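Local coordinates for protein PHOX (PDB 4A9V) that acts as an alkaline phosphatase, hydrolysing phosphate esters with a complex iron-calcium cofactor carried on a beta-propeller, at residues 13-19 and 522-526; 490-494 and 532-538; 550-554 and 568-572. All coordinates share one frame; numbering follows the deposited sequence. Where two conformers were deposited one is given.

Contact 1: 13-19 and 522-526; sequences FDSIPAA and RRFMV
R523 and I16 grip one another twice. I16 N donates to R523 O at 2.9 Å and 168°, while the R523 side chain bends at its third torsion (chi3 -64°) to bring NH1 to I16 O at 2.8 Å, in the plane of that carbonyl. S15 OG accepts from R523 N at 2.9 Å and has a further partner in Q472. The extended R522 is held as firmly, its NH1 bonding F13 O at 2.8 Å from above the carbonyl plane while its NE meets E520. The packing stays tight on the buried side, where F524 CD1 stands over the centre of the F13 ring in a T-shaped pair with centroids 5.1 Å apart. I16 CD1 reaches within 3.4 Å of F524 O. The strand 521-526 is an edge strand of a four-stranded antiparallel propeller blade, with a classic beta bulge at F524 and M525 facing M511; the irregular segment 13-19 borders it. A leucine in place of R523 would probably leave the carbonyls of I16, Q472 and M474 without the guanidinium that gathers them, and Q510 OE1 without NE. Toward solvent the contact slackens: D14, modelled in two conformers, and P17 are exposed and bury little against the strand.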
ATOM      1  N   PHE A  13       0.793 -26.083   6.139  1.00 11.41           N
ATOM      2  CA  PHE A  13      -0.542 -26.396   5.629  1.00 10.73           C
ATOM      3  C   PHE A  13      -0.443 -26.854   4.171  1.00 10.90           C
ATOM      4  O   PHE A  13       0.529 -26.553   3.484  1.00 12.47           O
ATOM      5  CB  PHE A  13      -1.447 -25.167   5.732  1.00 11.11           C
ATOM      6  CG  PHE A  13      -0.990 -24.006   4.888  1.00 10.08           C
ATOM      7  CD1 PHE A  13       0.009 -23.145   5.331  1.00 10.19           C
ATOM      8  CD2 PHE A  13      -1.438 -23.873   3.588  1.00  9.56           C
ATOM      9  CE1 PHE A  13       0.530 -22.171   4.494  1.00 11.10           C
ATOM     10  CE2 PHE A  13      -0.914 -22.908   2.747  1.00  9.70           C
ATOM     11  CZ  PHE A  13       0.086 -22.070   3.195  1.00  9.77           C
ATOM     12  N   ASP A  14      -1.457 -27.586   3.717  1.00 11.33           N
ATOM     13  CA  ASP A  14      -1.542 -28.022   2.326  0.50 11.55           C
ATOM     14  C   ASP A  14      -2.131 -26.922   1.459  1.00 11.13           C
ATOM     15  O   ASP A  14      -3.137 -26.309   1.814  1.00 12.32           O
ATOM     16  CB  ASP A  14      -2.424 -29.266   2.209  0.50 17.79           C
ATOM     17  CG  ASP A  14      -1.761 -30.505   2.765  0.50 20.59           C
ATOM     18  OD1 ASP A  14      -0.570 -30.424   3.129  0.50 29.78           O
ATOM     19  OD2 ASP A  14      -2.354 -31.595   2.629  0.50 39.13           O
ATOM     20  N   SER A  15      -1.519 -26.693   0.305  1.00 10.74           N
ATOM     21  CA  SER A  15      -1.991 -25.691  -0.633  1.00 10.37           C
ATOM     22  C   SER A  15      -3.452 -25.947  -1.008  1.00 10.48           C
ATOM     23  O   SER A  15      -3.820 -27.069  -1.362  1.00 11.49           O
ATOM     24  CB  SER A  15      -1.110 -25.736  -1.878  1.00 10.09           C
ATOM     25  OG  SER A  15      -1.399 -24.648  -2.731  1.00  9.93           O
ATOM     26  N   ILE A  16      -4.288 -24.917  -0.894  1.00  9.32           N
ATOM     27  CA  ILE A  16      -5.721 -25.053  -1.134  1.00  9.17           C
ATOM     28  C   ILE A  16      -6.033 -24.801  -2.606  1.00  9.33           C
ATOM     29  O   ILE A  16      -5.264 -24.140  -3.307  1.00 10.00           O
ATOM     30  CB  ILE A  16      -6.561 -24.113  -0.238  1.00 10.26           C
ATOM     31  CG1 ILE A  16      -6.415 -22.640  -0.639  1.00 10.18           C
ATOM     32  CG2 ILE A  16      -6.178 -24.304   1.223  1.00 12.16           C
ATOM     33  CD1 ILE A  16      -7.461 -21.756   0.010  1.00 10.86           C
ATOM     34  N   PRO A  17      -7.169 -25.320  -3.086  1.00 10.21           N
ATOM     35  CA  PRO A  17      -7.519 -25.050  -4.476  1.00 10.81           C
ATOM     36  C   PRO A  17      -7.932 -23.600  -4.712  1.00  9.91           C
ATOM     37  O   PRO A  17      -8.469 -22.946  -3.824  1.00 10.41           O
ATOM     38  CB  PRO A  17      -8.687 -26.002  -4.763  1.00 14.34           C
ATOM     39  CG  PRO A  17      -9.144 -26.518  -3.450  1.00 16.45           C
ATOM     40  CD  PRO A  17      -8.075 -26.281  -2.431  1.00 11.39           C
ATOM     41  N   ALA A  18      -7.720 -23.120  -5.930  1.00  9.51           N
ATOM     42  CA  ALA A  18      -8.326 -21.871  -6.361  1.00  9.55           C
ATOM     43  C   ALA A  18      -9.839 -21.973  -6.219  1.00  9.82           C
ATOM     44  O   ALA A  18     -10.399 -23.068  -6.317  1.00 11.08           O
ATOM     45  CB  ALA A  18      -7.945 -21.579  -7.802  1.00 10.51           C
ATOM     46  N   ALA A  19     -10.502 -20.839  -6.037  1.00 10.18           N
ATOM     47  CA  ALA A  19     -11.942 -20.837  -5.819  1.00 10.38           C
ATOM     48  C   ALA A  19     -12.580 -19.594  -6.414  1.00 10.89           C
ATOM     49  O   ALA A  19     -11.913 -18.580  -6.633  1.00 10.48           O
ATOM     50  CB  ALA A  19     -12.249 -20.940  -4.334  1.00 11.82           C
ATOM     51  N   ARG A 522       2.673 -21.996  -1.508  1.00  8.11           N
ATOM     52  CA  ARG A 522       1.397 -22.691  -1.331  1.00  8.45           C
ATOM     53  C   ARG A 522       0.260 -21.685  -1.187  1.00  8.15           C
ATOM     54  O   ARG A 522       0.392 -20.681  -0.489  1.00  8.19           O
ATOM     55  CB  ARG A 522       1.444 -23.597  -0.097  1.00  9.12           C
ATOM     56  CG  ARG A 522       2.474 -24.705  -0.198  1.00  9.43           C
ATOM     57  CD  ARG A 522       2.421 -25.640   0.994  1.00 10.96           C
ATOM     58  NE  ARG A 522       3.527 -26.577   0.915  1.00 12.55           N
ATOM     59  CZ  ARG A 522       3.722 -27.587   1.746  1.00 18.71           C
ATOM     60  NH1 ARG A 522       2.881 -27.806   2.738  1.00 28.22           N
ATOM     61  NH2 ARG A 522       4.799 -28.339   1.605  1.00 33.58           N
ATOM     62  N   ARG A 523      -0.875 -21.964  -1.817  1.00  8.05           N
ATOM     63  CA  ARG A 523      -2.056 -21.120  -1.673  1.00  7.71           C
ATOM     64  C   ARG A 523      -2.709 -21.358  -0.320  1.00  7.56           C
ATOM     65  O   ARG A 523      -2.934 -22.508   0.074  1.00  8.29           O
ATOM     66  CB  ARG A 523      -3.058 -21.389  -2.800  1.00  7.95           C
ATOM     67  CG  ARG A 523      -4.179 -20.369  -2.855  1.00  8.87           C
ATOM     68  CD  ARG A 523      -5.177 -20.653  -3.969  1.00 10.04           C
ATOM     69  NE  ARG A 523      -4.573 -20.560  -5.294  1.00 10.93           N
ATOM     70  CZ  ARG A 523      -4.287 -21.597  -6.075  1.00  9.79           C
ATOM     71  NH1 ARG A 523      -4.528 -22.842  -5.684  1.00 10.67           N
ATOM     72  NH2 ARG A 523      -3.819 -21.389  -7.297  1.00 10.34           N
ATOM     73  N   PHE A 524      -2.999 -20.268   0.388  1.00  7.62           N
ATOM     74  CA  PHE A 524      -3.501 -20.326   1.761  1.00  7.76           C
ATOM     75  C   PHE A 524      -4.968 -19.899   1.876  1.00  7.90           C
ATOM     76  O   PHE A 524      -5.711 -20.497   2.651  1.00  8.61           O
ATOM     77  CB  PHE A 524      -2.623 -19.457   2.672  1.00  7.81           C
ATOM     78  CG  PHE A 524      -3.112 -19.372   4.090  1.00  8.04           C
ATOM     79  CD1 PHE A 524      -2.835 -20.375   4.998  1.00  8.83           C
ATOM     80  CD2 PHE A 524      -3.817 -18.264   4.526  1.00  8.67           C
ATOM     81  CE1 PHE A 524      -3.309 -20.300   6.296  1.00  9.76           C
ATOM     82  CE2 PHE A 524      -4.262 -18.170   5.831  1.00  9.70           C
ATOM     83  CZ  PHE A 524      -3.986 -19.179   6.726  1.00  9.25           C
ATOM     84  N   MET A 525      -5.357 -18.826   1.189  1.00  7.71           N
ATOM     85  CA  MET A 525      -6.700 -18.264   1.318  1.00  7.86           C
ATOM     86  C   MET A 525      -7.177 -17.790  -0.046  1.00  7.84           C
ATOM     87  O   MET A 525      -6.401 -17.252  -0.836  1.00  8.99           O
ATOM     88  CB  MET A 525      -6.698 -17.083   2.301  1.00  8.43           C
ATOM     89  CG  MET A 525      -8.077 -16.517   2.588  1.00  8.58           C
ATOM     90  SD  MET A 525      -8.024 -15.068   3.663  1.00 10.65           S
ATOM     91  CE  MET A 525      -7.610 -13.800   2.478  1.00 11.15           C
ATOM     92  N   VAL A 526      -8.469 -17.961  -0.303  1.00  7.69           N
ATOM     93  CA  VAL A 526      -9.118 -17.317  -1.430  1.00  8.20           C
ATOM     94  C   VAL A 526     -10.243 -16.433  -0.917  1.00  8.22           C
ATOM     95  O   VAL A 526     -10.956 -16.799   0.021  1.00  9.20           O
ATOM     96  CB  VAL A 526      -9.680 -18.343  -2.441  1.00  8.51           C
ATOM     97  CG1 VAL A 526     -10.288 -17.610  -3.624  1.00  9.46           C
ATOM     98  CG2 VAL A 526      -8.600 -19.320  -2.892  1.00 10.00           C
TER

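Contact 2: 490-494 and 532-538; sequences WILTD and EVTGISF. With LI (lithium ion), chain G; CA (calcium ion), chain R.
Strands 490-493 and 532-538 run roughly antiparallel, 138° apart with axes approaching to 5.5 Å, and they splay so far toward W490 and I536 that a single backbone hydrogen bond links the two segments, from V533 N to T493 O at 3.3 Å. At the converging end, with D494 just past the end of the first strand, the carboxylates of D494 and E532 are stacked, their planes 21° apart. Their oxygens OD1 and OE1, 3.1 Å from each other, would be expected to repel; the lithium ion bound by both offsets this, at 2.4 Å from D494 OD1 and from E532 OE1, the latter having a further partner in H551. Three waters add to its shell, one of which also donates to D494 OD2. With CG anti to the backbone N (chi1 170°), D494 sends OD2 to the calcium ion, 2.4 Å away, so one carboxylate bridges two metals; D479 and E387 bind the same calcium. Calcium has also been found at a site formed by D494 and E532. A calcium-bound water donates to E532 OE2. The contact joins two neighbouring sheets of the beta-propeller, the strand 532-538 lying at the border of its own sheet, and shows how an interface between blades can end in a metal site. Farther from the metals it becomes apolar. L492 CD2 settles over the backbone at T534 and G535, 3.6 Å from G535 O, and also meets V533 CG1. G535 adopts backbone angles at which a side chain would collide with the preceding carbonyl. I536 CD1 presses on W490 CB at 3.6 Å, while F538 CZ lies over one indole face near its rim, 3.4 Å from W490 NE1, the rings inclined obliquely; that NE1 is bonded to D484.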
ATOM      1  N   TRP A 490       4.217 -13.961   3.203  1.00  6.44           N
ATOM      2  CA  TRP A 490       2.819 -13.987   2.801  1.00  6.53           C
ATOM      3  C   TRP A 490       2.623 -13.062   1.627  1.00  6.42           C
ATOM      4  O   TRP A 490       3.139 -11.943   1.612  1.00  7.32           O
ATOM      5  CB  TRP A 490       1.946 -13.571   3.980  1.00  6.77           C
ATOM      6  CG  TRP A 490       2.083 -14.492   5.162  1.00  6.83           C
ATOM      7  CD1 TRP A 490       3.019 -14.431   6.186  1.00  7.10           C
ATOM      8  CD2 TRP A 490       1.293 -15.687   5.429  1.00  7.61           C
ATOM      9  NE1 TRP A 490       2.845 -15.466   7.062  1.00  7.93           N
ATOM     10  CE2 TRP A 490       1.814 -16.255   6.665  1.00  7.86           C
ATOM     11  CE3 TRP A 490       0.225 -16.303   4.801  1.00  8.43           C
ATOM     12  CZ2 TRP A 490       1.268 -17.389   7.237  1.00  8.69           C
ATOM     13  CZ3 TRP A 490      -0.303 -17.456   5.373  1.00  9.56           C
ATOM     14  CH2 TRP A 490       0.191 -17.971   6.575  1.00  9.38           C
ATOM     15  N   ILE A 491       1.966 -13.572   0.585  1.00  6.56           N
ATOM     16  CA  ILE A 491       1.820 -12.906  -0.708  1.00  6.82           C
ATOM     17  C   ILE A 491       0.330 -12.709  -0.988  1.00  6.52           C
ATOM     18  O   ILE A 491      -0.442 -13.668  -0.931  1.00  7.44           O
ATOM     19  CB  ILE A 491       2.398 -13.777  -1.845  1.00  7.00           C
ATOM     20  CG1 ILE A 491       3.887 -14.051  -1.633  1.00  7.88           C
ATOM     21  CG2 ILE A 491       2.148 -13.121  -3.192  1.00  7.58           C
ATOM     22  CD1 ILE A 491       4.433 -15.189  -2.476  1.00  9.02           C
ATOM     23  N   LEU A 492      -0.081 -11.467  -1.219  1.00  6.09           N
ATOM     24  CA  LEU A 492      -1.490 -11.123  -1.375  1.00  6.30           C
ATOM     25  C   LEU A 492      -1.689 -10.651  -2.812  1.00  7.06           C
ATOM     26  O   LEU A 492      -0.823  -9.975  -3.356  1.00  9.32           O
ATOM     27  CB  LEU A 492      -1.857 -10.006  -0.389  1.00  6.21           C
ATOM     28  CG  LEU A 492      -1.884 -10.382   1.098  1.00  7.50           C
ATOM     29  CD1 LEU A 492      -0.522 -10.711   1.697  1.00  8.04           C
ATOM     30  CD2 LEU A 492      -2.527  -9.266   1.893  1.00  8.53           C
ATOM     31  N   THR A 493      -2.817 -10.988  -3.431  1.00  6.50           N
ATOM     32  CA  THR A 493      -2.998 -10.662  -4.840  1.00  6.40           C
ATOM     33  C   THR A 493      -4.093  -9.645  -5.133  1.00  7.05           C
ATOM     34  O   THR A 493      -5.127  -9.578  -4.461  1.00  7.24           O
ATOM     35  CB  THR A 493      -3.192 -11.905  -5.741  1.00  7.98           C
ATOM     36  OG1 THR A 493      -4.520 -12.440  -5.619  1.00  8.29           O
ATOM     37  CG2 THR A 493      -2.197 -12.977  -5.414  1.00  8.15           C
ATOM     38  N   ASP A 494      -3.839  -8.868  -6.183  1.00  7.11           N
ATOM     39  CA  ASP A 494      -4.780  -7.915  -6.754  1.00  7.51           C
ATOM     40  C   ASP A 494      -4.737  -8.040  -8.273  1.00  8.16           C
ATOM     41  O   ASP A 494      -4.161  -7.206  -8.973  1.00  8.59           O
ATOM     42  CB  ASP A 494      -4.413  -6.491  -6.343  1.00  7.87           C
ATOM     43  CG  ASP A 494      -5.204  -5.455  -7.106  1.00  8.42           C
ATOM     44  OD1 ASP A 494      -6.363  -5.761  -7.455  1.00  9.97           O
ATOM     45  OD2 ASP A 494      -4.649  -4.371  -7.413  1.00 10.17           O
ATOM     46  N   GLU A 532     -10.075  -7.479  -3.863  1.00  7.59           N
ATOM     47  CA  GLU A 532      -8.675  -7.861  -3.758  1.00  8.08           C
ATOM     48  C   GLU A 532      -8.315  -8.121  -2.305  1.00  7.25           C
ATOM     49  O   GLU A 532      -9.032  -7.716  -1.391  1.00  8.33           O
ATOM     50  CB  GLU A 532      -7.742  -6.807  -4.373  1.00  8.19           C
ATOM     51  CG  GLU A 532      -7.659  -5.483  -3.633  1.00  8.40           C
ATOM     52  CD  GLU A 532      -6.918  -4.425  -4.440  1.00  8.22           C
ATOM     53  OE1 GLU A 532      -7.552  -3.801  -5.319  1.00  9.16           O
ATOM     54  OE2 GLU A 532      -5.707  -4.218  -4.199  1.00  9.50           O
ATOM     55  N   VAL A 533      -7.271  -8.913  -2.107  1.00  6.52           N
ATOM     56  CA  VAL A 533      -6.806  -9.288  -0.781  1.00  6.96           C
ATOM     57  C   VAL A 533      -5.619  -8.384  -0.468  1.00  6.59           C
ATOM     58  O   VAL A 533      -4.674  -8.314  -1.258  1.00  7.20           O
ATOM     59  CB  VAL A 533      -6.395 -10.772  -0.767  1.00  7.58           C
ATOM     60  CG1 VAL A 533      -5.778 -11.145   0.565  1.00  8.58           C
ATOM     61  CG2 VAL A 533      -7.598 -11.656  -1.067  1.00  8.96           C
ATOM     62  N   THR A 534      -5.725  -7.605   0.605  1.00  6.83           N
ATOM     63  CA  THR A 534      -4.761  -6.559   0.870  1.00  6.93           C
ATOM     64  C   THR A 534      -4.775  -6.219   2.351  1.00  7.21           C
ATOM     65  O   THR A 534      -5.810  -6.309   2.998  1.00  8.44           O
ATOM     66  CB  THR A 534      -5.043  -5.329   0.001  1.00  8.05           C
ATOM     67  OG1 THR A 534      -3.959  -4.401   0.119  1.00  8.28           O
ATOM     68  CG2 THR A 534      -6.377  -4.683   0.348  1.00  9.22           C
ATOM     69  N   GLY A 535      -3.628  -5.805   2.876  1.00  6.79           N
ATOM     70  CA  GLY A 535      -3.503  -5.531   4.299  1.00  6.37           C
ATOM     71  C   GLY A 535      -3.182  -6.803   5.060  1.00  6.34           C
ATOM     72  O   GLY A 535      -3.888  -7.806   4.928  1.00  6.92           O
ATOM     73  N   ILE A 536      -2.117  -6.767   5.848  1.00  6.18           N
ATOM     74  CA  ILE A 536      -1.756  -7.911   6.676  1.00  6.33           C
ATOM     75  C   ILE A 536      -1.093  -7.440   7.960  1.00  6.67           C
ATOM     76  O   ILE A 536      -0.257  -6.537   7.950  1.00  8.11           O
ATOM     77  CB  ILE A 536      -0.868  -8.917   5.912  1.00  7.57           C
ATOM     78  CG1 ILE A 536      -0.589 -10.147   6.774  1.00  7.96           C
ATOM     79  CG2 ILE A 536       0.419  -8.273   5.408  1.00  9.09           C
ATOM     80  CD1 ILE A 536       0.020 -11.291   5.998  1.00  9.30           C
ATOM     81  N   SER A 537      -1.520  -8.020   9.074  1.00  6.55           N
ATOM     82  CA  SER A 537      -0.887  -7.816  10.380  0.50  7.01           C
ATOM     83  C   SER A 537      -1.012  -9.113  11.167  1.00  6.51           C
ATOM     84  O   SER A 537      -1.936  -9.878  10.936  1.00 10.22           O
ATOM     85  CB  SER A 537      -1.594  -6.703  11.161  0.50  6.36           C
ATOM     86  OG  SER A 537      -1.572  -5.472  10.464  0.50  6.92           O
ATOM     87  N   PHE A 538      -0.130  -9.325  12.130  1.00  8.09           N
ATOM     88  CA  PHE A 538      -0.235 -10.456  13.035  1.00  8.19           C
ATOM     89  C   PHE A 538      -0.418  -9.959  14.462  1.00  8.32           C
ATOM     90  O   PHE A 538       0.191  -8.976  14.875  1.00  8.96           O
ATOM     91  CB  PHE A 538       1.020 -11.326  12.945  1.00  8.43           C
ATOM     92  CG  PHE A 538       1.133 -12.084  11.658  1.00  9.57           C
ATOM     93  CD1 PHE A 538       1.679 -11.494  10.529  1.00 10.35           C
ATOM     94  CD2 PHE A 538       0.694 -13.394  11.577  1.00 10.27           C
ATOM     95  CE1 PHE A 538       1.697 -12.166   9.322  1.00 10.37           C
ATOM     96  CE2 PHE A 538       0.707 -14.072  10.370  1.00 11.37           C
ATOM     97  CZ  PHE A 538       1.236 -13.465   9.248  1.00 11.00           C
TER
HETATM   98 LI    LI G 616      -7.270  -3.526  -7.724  1.00 10.75          LI
HETATM   99 CA    CA R1592      -2.377  -3.586  -7.145  0.93  7.82          CA
HETATM  100  O   HOH W   1      -6.083  -2.065  -7.526  1.00 16.97           O
HETATM  101  O   HOH W   2      -3.961  -2.487  -5.427  1.00 10.54           O
HETATM  102  O   HOH W   3      -7.477  -4.433  -9.500  1.00 43.27           O
HETATM  103  O   HOH W   4      -9.121  -5.303  -7.976  1.00 38.22           O
HETATM  104  O   HOH W   5      -3.440  -1.561  -7.857  0.50 47.64           O

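Contact 3: 550-554 and 568-572; sequences QHPGE and KPRSS. With EDO (1,2-ethanediol), chain J.
S571 lends its hydroxyl to the backbone of H551 just where that residue turns into a left-handed conformation (phi 44°, psi 50°), rare for a residue other than glycine, asparagine or aspartate. H551 N donates to S571 OG at 2.9 Å by a somewhat bent bond. The hydroxyl gets there because OG sits beside its own backbone N, anti to the carbonyl carbon (chi1 -67°), and it is hydrogen-bonded to N67 as well. P552 continues the contact: its CD lies 3.6 Å from S571 OG, and its CG rests at the same distance on R570 C. The two prolines then meet, P569 CG coming within 3.4 Å of P552 O, while P552 CG and P569 CB touch more loosely at 4.1 Å. Both segments belong to the long connection between the antiparallel strands 544-550 and 572-578, and the type II beta turn from H551 to E554 begins it, with P552 and G553 at the two central positions. G553 has a positive phi, and a CB there would be jammed against P569 CG. Beside the turn, the H551 imidazole is held between G530 O at ND1 and the lithium ligand E532 at NE2. R570 leaves the backbone away from the other segment; its guanidinium is bound by E562 and W38 O and makes a cation-pi contact with F49, and S572 OG donates to R570 O at 2.9 Å.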
ATOM      1  N   GLN A 550     -10.823  -6.069   0.303  1.00  6.52           N
ATOM      2  CA  GLN A 550     -11.099  -4.735  -0.196  1.00  6.65           C
ATOM      3  C   GLN A 550     -12.032  -4.796  -1.405  1.00  6.64           C
ATOM      4  O   GLN A 550     -11.874  -5.639  -2.285  1.00  7.24           O
ATOM      5  CB  GLN A 550      -9.783  -4.034  -0.571  1.00  6.81           C
ATOM      6  CG  GLN A 550      -9.926  -2.543  -0.819  1.00  6.35           C
ATOM      7  CD  GLN A 550      -8.717  -1.948  -1.500  1.00  7.07           C
ATOM      8  OE1 GLN A 550      -8.256  -2.459  -2.524  1.00  8.36           O
ATOM      9  NE2 GLN A 550      -8.216  -0.840  -0.963  1.00  7.24           N
ATOM     10  N   HIS A 551     -12.980  -3.862  -1.430  1.00  6.96           N
ATOM     11  CA  HIS A 551     -13.972  -3.727  -2.504  1.00  7.73           C
ATOM     12  C   HIS A 551     -14.585  -5.025  -2.969  1.00  8.36           C
ATOM     13  O   HIS A 551     -14.751  -5.239  -4.164  1.00  8.71           O
ATOM     14  CB  HIS A 551     -13.434  -2.906  -3.690  1.00  8.30           C
ATOM     15  CG  HIS A 551     -12.228  -3.513  -4.384  1.00  8.42           C
ATOM     16  ND1 HIS A 551     -12.304  -4.598  -5.188  1.00  8.36           N
ATOM     17  CD2 HIS A 551     -10.901  -3.097  -4.416  1.00  8.58           C
ATOM     18  CE1 HIS A 551     -11.086  -4.864  -5.693  1.00  8.94           C
ATOM     19  NE2 HIS A 551     -10.233  -3.943  -5.226  1.00  9.07           N
ATOM     20  N   PRO A 552     -15.068  -5.859  -2.034  1.00  8.04           N
ATOM     21  CA  PRO A 552     -15.868  -6.981  -2.506  1.00  8.95           C
ATOM     22  C   PRO A 552     -17.036  -6.503  -3.360  1.00  8.65           C
ATOM     23  O   PRO A 552     -17.677  -5.502  -3.039  1.00  9.18           O
ATOM     24  CB  PRO A 552     -16.359  -7.637  -1.210  1.00  9.08           C
ATOM     25  CG  PRO A 552     -16.358  -6.534  -0.215  1.00  8.68           C
ATOM     26  CD  PRO A 552     -15.184  -5.673  -0.576  1.00  8.29           C
ATOM     27  N   GLY A 553     -17.285  -7.187  -4.469  1.00  9.31           N
ATOM     28  CA  GLY A 553     -18.393  -6.821  -5.335  1.00  9.56           C
ATOM     29  C   GLY A 553     -18.187  -5.506  -6.072  1.00 10.57           C
ATOM     30  O   GLY A 553     -19.154  -4.840  -6.421  1.00 10.79           O
ATOM     31  N   GLU A 554     -16.951  -5.204  -6.461  1.00 10.35           N
ATOM     32  CA  GLU A 554     -16.693  -3.968  -7.198  1.00 11.88           C
ATOM     33  C   GLU A 554     -17.489  -3.873  -8.503  1.00 12.53           C
ATOM     34  O   GLU A 554     -17.878  -2.780  -8.905  1.00 14.20           O
ATOM     35  CB  GLU A 554     -15.196  -3.778  -7.458  1.00 11.93           C
ATOM     36  CG  GLU A 554     -14.599  -4.754  -8.457  1.00 13.21           C
ATOM     37  CD  GLU A 554     -13.122  -4.506  -8.727  1.00 14.72           C
ATOM     38  OE1 GLU A 554     -12.583  -3.451  -8.314  1.00 15.06           O
ATOM     39  OE2 GLU A 554     -12.504  -5.369  -9.384  1.00 16.96           O
ATOM     40  N   LYS A 568     -25.662  -5.461   0.557  1.00 10.85           N
ATOM     41  CA  LYS A 568     -24.583  -4.575   0.157  1.00 10.32           C
ATOM     42  C   LYS A 568     -23.263  -5.138   0.690  1.00  9.44           C
ATOM     43  O   LYS A 568     -23.119  -5.366   1.893  1.00 10.91           O
ATOM     44  CB  LYS A 568     -24.830  -3.177   0.736  1.00 10.49           C
ATOM     45  CG  LYS A 568     -23.731  -2.180   0.419  1.00 10.65           C
ATOM     46  CD  LYS A 568     -24.150  -0.757   0.743  1.00 10.78           C
ATOM     47  CE  LYS A 568     -25.157  -0.227  -0.263  1.00 11.88           C
ATOM     48  NZ  LYS A 568     -25.526   1.189   0.002  1.00 11.13           N
ATOM     49  N   PRO A 569     -22.314  -5.448  -0.207  1.00  8.56           N
ATOM     50  CA  PRO A 569     -21.015  -5.933   0.252  1.00  8.51           C
ATOM     51  C   PRO A 569     -20.208  -4.831   0.928  1.00  8.34           C
ATOM     52  O   PRO A 569     -20.376  -3.655   0.611  1.00  8.76           O
ATOM     53  CB  PRO A 569     -20.338  -6.380  -1.043  1.00  9.28           C
ATOM     54  CG  PRO A 569     -20.905  -5.465  -2.076  1.00  9.07           C
ATOM     55  CD  PRO A 569     -22.322  -5.171  -1.655  1.00  9.18           C
ATOM     56  N   ARG A 570     -19.401  -5.213   1.913  1.00  7.94           N
ATOM     57  CA  ARG A 570     -18.628  -4.250   2.697  1.00  7.93           C
ATOM     58  C   ARG A 570     -17.189  -4.730   2.837  1.00  7.00           C
ATOM     59  O   ARG A 570     -16.941  -5.818   3.348  1.00  7.67           O
ATOM     60  CB  ARG A 570     -19.243  -4.071   4.086  1.00  7.77           C
ATOM     61  CG  ARG A 570     -20.670  -3.547   4.054  1.00  8.74           C
ATOM     62  CD  ARG A 570     -21.372  -3.753   5.382  1.00 10.03           C
ATOM     63  NE  ARG A 570     -20.821  -2.903   6.432  1.00  8.83           N
ATOM     64  CZ  ARG A 570     -21.223  -2.940   7.694  1.00  9.35           C
ATOM     65  NH1 ARG A 570     -22.118  -3.846   8.071  1.00 10.59           N
ATOM     66  NH2 ARG A 570     -20.711  -2.100   8.581  1.00  9.41           N
ATOM     67  N   SER A 571     -16.242  -3.880   2.451  1.00  7.11           N
ATOM     68  CA  SER A 571     -14.831  -4.122   2.740  1.00  6.85           C
ATOM     69  C   SER A 571     -14.672  -4.404   4.221  1.00  6.62           C
ATOM     70  O   SER A 571     -15.282  -3.732   5.061  1.00  6.94           O
ATOM     71  CB  SER A 571     -13.992  -2.899   2.365  1.00  6.73           C
ATOM     72  OG  SER A 571     -13.987  -2.680   0.967  1.00  7.73           O
ATOM     73  N   SER A 572     -13.867  -5.411   4.533  1.00  6.47           N
ATOM     74  CA  SER A 572     -13.734  -5.881   5.900  1.00  7.15           C
ATOM     75  C   SER A 572     -12.303  -6.272   6.203  1.00  6.72           C
ATOM     76  O   SER A 572     -11.563  -6.706   5.314  1.00  7.59           O
ATOM     77  CB  SER A 572     -14.640  -7.087   6.137  1.00  7.64           C
ATOM     78  OG  SER A 572     -16.001  -6.767   5.913  1.00  8.33           O
TER
HETATM   79  C1  EDO J 904     -28.113   1.142  -3.033  1.00 65.03           C
HETATM   80  O1  EDO J 904     -27.883   0.750  -1.674  1.00 55.49           O
HETATM   81  C2  EDO J 904     -26.981   2.052  -3.513  1.00 36.80           C
HETATM   82  O2  EDO J 904     -26.252   2.541  -2.375  1.00 24.91           O

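Overall arrangement
Starting from the N terminus, the chain passes through 13-19 and then strand 30-37; contact 1 closes a loop of some five hundred residues when 522-526 arrives, tying the N-terminal loop to an edge strand of the blade 478-526. Contact 2 opens inside that loop at 490-494 and closes beyond it at 532-538, so the two cross; it joins the same blade to the last sheet. They touch where F524 packs on W490 and M525 on V533. Contact 3 follows in series, drawing together both ends of the connection between strands 544-550 and 572-578, and meets contact 2 at E532. Strand 30-37 pairs with 572-578, consistent with the "Velcro" closure of beta-propellers.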